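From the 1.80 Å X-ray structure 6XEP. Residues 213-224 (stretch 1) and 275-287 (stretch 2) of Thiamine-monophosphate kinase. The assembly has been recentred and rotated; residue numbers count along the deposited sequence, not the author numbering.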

# COMPACT_ATOMS: atom_id res chain seq x y z
N ARG A 213 25.09 -5.20 1.05
CA ARG A 213 26.53 -5.20 0.94
C ARG A 213 27.04 -4.74 -0.41
O ARG A 213 28.21 -4.33 -0.50
CB ARG A 213 27.08 -6.60 1.24
CG ARG A 213 26.88 -6.95 2.71
CD ARG A 213 27.86 -7.98 3.18
NE ARG A 213 27.31 -8.68 4.32
CZ ARG A 213 27.85 -9.77 4.87
NH1 ARG A 213 27.25 -10.33 5.91
NH2 ARG A 213 28.98 -10.28 4.38
N LEU A 214 26.18 -4.72 -1.43
CA LEU A 214 26.61 -4.46 -2.80
C LEU A 214 27.08 -3.03 -3.01
O LEU A 214 27.87 -2.77 -3.93
CB LEU A 214 25.46 -4.77 -3.77
CG LEU A 214 25.32 -6.23 -4.19
CD1 LEU A 214 24.14 -6.44 -5.13
CD2 LEU A 214 26.60 -6.72 -4.83
N ARG A 215 26.61 -2.08 -2.20
CA ARG A 215 27.04 -0.70 -2.39
C ARG A 215 28.55 -0.60 -2.29
O ARG A 215 29.17 0.22 -2.98
CB ARG A 215 26.37 0.23 -1.38
CG ARG A 215 26.83 1.70 -1.49
CD ARG A 215 26.44 2.34 -2.83
NE ARG A 215 26.86 3.75 -2.87
CZ ARG A 215 28.04 4.17 -3.32
NH1 ARG A 215 28.93 3.30 -3.80
NH2 ARG A 215 28.34 5.46 -3.30
N ALA A 216 29.16 -1.45 -1.46
CA ALA A 216 30.60 -1.43 -1.32
C ALA A 216 31.33 -2.05 -2.50
O ALA A 216 32.56 -1.89 -2.59
CB ALA A 216 31.01 -2.14 -0.03
N PHE A 217 30.64 -2.75 -3.40
CA PHE A 217 31.33 -3.51 -4.45
C PHE A 217 30.84 -3.21 -5.86
O PHE A 217 31.60 -3.34 -6.81
CB PHE A 217 31.18 -5.03 -4.22
CG PHE A 217 31.68 -5.52 -2.87
CD1 PHE A 217 30.79 -5.73 -1.82
CD2 PHE A 217 33.03 -5.80 -2.66
CE1 PHE A 217 31.23 -6.19 -0.60
CE2 PHE A 217 33.47 -6.26 -1.42
CZ PHE A 217 32.58 -6.46 -0.40
N ALA A 218 29.57 -2.85 -6.02
CA ALA A 218 28.93 -2.87 -7.32
C ALA A 218 28.72 -1.46 -7.85
O ALA A 218 28.77 -0.48 -7.10
CB ALA A 218 27.58 -3.60 -7.26
N HIS A 219 28.48 -1.36 -9.15
CA HIS A 219 28.18 -0.10 -9.81
C HIS A 219 26.69 0.09 -10.07
O HIS A 219 26.18 1.21 -9.94
CB HIS A 219 28.92 -0.01 -11.14
CG HIS A 219 30.39 0.26 -11.00
ND1 HIS A 219 31.30 -0.07 -11.99
CD2 HIS A 219 31.10 0.85 -10.01
CE1 HIS A 219 32.51 0.29 -11.60
NE2 HIS A 219 32.42 0.86 -10.41
N ALA A 220 26.00 -0.97 -10.46
CA ALA A 220 24.59 -0.92 -10.79
C ALA A 220 23.96 -2.25 -10.41
O ALA A 220 24.64 -3.28 -10.35
CB ALA A 220 24.37 -0.62 -12.27
N ALA A 221 22.66 -2.23 -10.15
CA ALA A 221 21.97 -3.45 -9.76
C ALA A 221 20.51 -3.37 -10.17
O ALA A 221 19.94 -2.28 -10.32
CB ALA A 221 22.08 -3.71 -8.24
N VAL A 222 19.88 -4.54 -10.30
CA VAL A 222 18.46 -4.64 -10.60
C VAL A 222 18.00 -5.97 -10.03
O VAL A 222 18.79 -6.91 -9.94
CB VAL A 222 18.21 -4.52 -12.12
CG1 VAL A 222 18.85 -5.70 -12.88
CG2 VAL A 222 16.73 -4.46 -12.42
N ASP A 223 16.74 -6.07 -9.64
CA ASP A 223 16.28 -7.39 -9.27
C ASP A 223 15.65 -8.08 -10.47
O ASP A 223 15.10 -7.43 -11.37
CB ASP A 223 15.37 -7.39 -8.03
CG ASP A 223 13.96 -7.00 -8.32
OD1 ASP A 223 13.74 -6.13 -9.18
OD2 ASP A 223 13.06 -7.56 -7.60
N VAL A 224 15.85 -9.39 -10.54
CA VAL A 224 15.44 -10.19 -11.68
C VAL A 224 14.09 -10.81 -11.32
O VAL A 224 14.02 -11.78 -10.56
CB VAL A 224 16.46 -11.27 -12.03
CG1 VAL A 224 16.02 -11.99 -13.32
CG2 VAL A 224 17.83 -10.63 -12.22
N ASP A 275 12.24 -14.97 -10.53
CA ASP A 275 13.43 -15.48 -9.84
C ASP A 275 13.64 -14.77 -8.51
O ASP A 275 13.98 -15.41 -7.50
CB ASP A 275 14.67 -15.30 -10.70
CG ASP A 275 14.64 -16.13 -11.96
OD1 ASP A 275 14.51 -17.37 -11.87
OD2 ASP A 275 14.80 -15.53 -13.04
N TYR A 276 13.44 -13.45 -8.50
CA TYR A 276 13.74 -12.58 -7.36
C TYR A 276 15.19 -12.78 -6.91
O TYR A 276 15.51 -12.83 -5.72
CB TYR A 276 12.71 -12.78 -6.23
CG TYR A 276 11.35 -12.35 -6.76
CD1 TYR A 276 11.11 -11.02 -7.03
CD2 TYR A 276 10.36 -13.29 -7.09
CE1 TYR A 276 9.89 -10.59 -7.56
CE2 TYR A 276 9.13 -12.87 -7.62
CZ TYR A 276 8.91 -11.52 -7.85
OH TYR A 276 7.72 -11.06 -8.39
N GLU A 277 16.09 -12.84 -7.89
CA GLU A 277 17.53 -12.77 -7.69
C GLU A 277 17.99 -11.34 -7.97
O GLU A 277 17.22 -10.52 -8.44
CB GLU A 277 18.24 -13.78 -8.60
CG GLU A 277 17.88 -15.22 -8.26
CD GLU A 277 18.47 -15.72 -6.93
OE1 GLU A 277 19.15 -14.94 -6.20
OE2 GLU A 277 18.26 -16.91 -6.60
N LEU A 278 19.25 -11.04 -7.66
CA LEU A 278 19.82 -9.73 -7.94
C LEU A 278 20.85 -9.85 -9.04
O LEU A 278 21.73 -10.71 -8.98
CB LEU A 278 20.48 -9.12 -6.69
CG LEU A 278 19.59 -8.62 -5.57
CD1 LEU A 278 20.46 -7.88 -4.53
CD2 LEU A 278 18.53 -7.70 -6.13
N CYS A 279 20.76 -8.99 -10.05
CA CYS A 279 21.77 -8.90 -11.11
C CYS A 279 22.49 -7.58 -10.94
O CYS A 279 21.84 -6.53 -10.75
CB CYS A 279 21.12 -8.99 -12.49
SG CYS A 279 22.26 -8.78 -13.86
N PHE A 280 23.83 -7.61 -10.95
CA PHE A 280 24.57 -6.37 -10.75
C PHE A 280 25.81 -6.34 -11.63
O PHE A 280 26.23 -7.35 -12.20
CB PHE A 280 24.94 -6.15 -9.27
CG PHE A 280 25.73 -7.27 -8.65
CD1 PHE A 280 25.09 -8.40 -8.18
CD2 PHE A 280 27.11 -7.16 -8.50
CE1 PHE A 280 25.81 -9.43 -7.59
CE2 PHE A 280 27.85 -8.18 -7.91
CZ PHE A 280 27.18 -9.33 -7.44
N THR A 281 26.38 -5.15 -11.76
CA THR A 281 27.63 -4.98 -12.48
C THR A 281 28.67 -4.43 -11.51
O THR A 281 28.33 -3.74 -10.54
CB THR A 281 27.48 -4.05 -13.71
OG1 THR A 281 27.59 -2.67 -13.33
CG2 THR A 281 26.14 -4.29 -14.42
N ALA A 282 29.93 -4.80 -11.76
CA ALA A 282 31.05 -4.43 -10.90
C ALA A 282 32.31 -4.32 -11.74
O ALA A 282 32.47 -5.00 -12.75
CB ALA A 282 31.28 -5.46 -9.77
N ALA A 283 33.22 -3.45 -11.30
CA ALA A 283 34.52 -3.36 -11.95
C ALA A 283 35.20 -4.72 -11.97
O ALA A 283 35.06 -5.52 -11.03
CB ALA A 283 35.40 -2.33 -11.22
N ALA A 284 35.98 -4.98 -13.03
CA ALA A 284 36.62 -6.29 -13.18
C ALA A 284 37.57 -6.61 -12.03
O ALA A 284 37.81 -7.79 -11.73
CB ALA A 284 37.38 -6.37 -14.51
N ASP A 285 38.12 -5.60 -11.37
CA ASP A 285 39.05 -5.87 -10.28
C ASP A 285 38.35 -6.24 -8.97
O ASP A 285 39.04 -6.47 -7.97
CB ASP A 285 40.01 -4.69 -10.10
CG ASP A 285 39.33 -3.42 -9.60
OD1 ASP A 285 40.05 -2.42 -9.37
OD2 ASP A 285 38.11 -3.40 -9.44
N GLN A 286 37.02 -6.34 -8.97
CA GLN A 286 36.27 -6.82 -7.82
C GLN A 286 36.05 -8.33 -7.82
O GLN A 286 35.33 -8.84 -6.96
CB GLN A 286 34.90 -6.12 -7.74
CG GLN A 286 34.98 -4.61 -7.55
CD GLN A 286 35.75 -4.23 -6.32
OE1 GLN A 286 35.39 -4.61 -5.20
NE2 GLN A 286 36.84 -3.49 -6.50
N ARG A 287 36.67 -9.07 -8.76
CA ARG A 287 36.33 -10.49 -8.88
C ARG A 287 36.69 -11.26 -7.62
O ARG A 287 35.87 -12.02 -7.10
CB ARG A 287 37.03 -11.11 -10.09
CG ARG A 287 36.31 -10.81 -11.39
CD ARG A 287 37.09 -11.35 -12.56
NE ARG A 287 36.56 -10.84 -13.82
CZ ARG A 287 37.03 -11.22 -15.01
NH1 ARG A 287 38.01 -12.12 -15.08
NH2 ARG A 287 36.50 -10.70 -16.11
O HOH W 1 32.63 -1.94 -8.92

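Two antiparallel strands, 220-224 and 277-282, pair side by side, and three residues, Val224, Phe280 and Cys279, cover the most surface in the contact. Val224 bonds through both its N and its O: its N donates to Glu277 O at 2.8 Å, almost in line, while its O accepts a weak bond from Tyr276 N at 2.7 Å, just beyond the strand. A β-branched side chain suits an extended backbone, and Val224 CG2 rests 3.7 Å from Cys279 CB. Cys279 shares that sheet face with Val222, whose CG1 lies 4.0 Å from Cys279 CB; small and apolar in character, it packs against both valines. Val222 and Cys279 are also joined through the backbone, Val222 N to Cys279 O at 2.8 Å and Cys279 N to Val222 O at 2.9 Å.

Phe280 points to the other face, with Leu278, Ala221 and Asp223. Opposite it, Ala221 offers only a methyl, and the two CA atoms approach to 4.0 Å. The Phe280 ring instead meets the loop and helix before the strand: Leu214 CD2 sits 3.6 Å from the ring centroid, nearly on its normal, a CH-pi contact, and Ala218 CB lies 3.8 Å from Phe280 CD2. Farther along, a water accepts from Ala283 N (2.9 Å) and donates to Phe217 O (2.7 Å), bridging the stretches where direct pairing has ended.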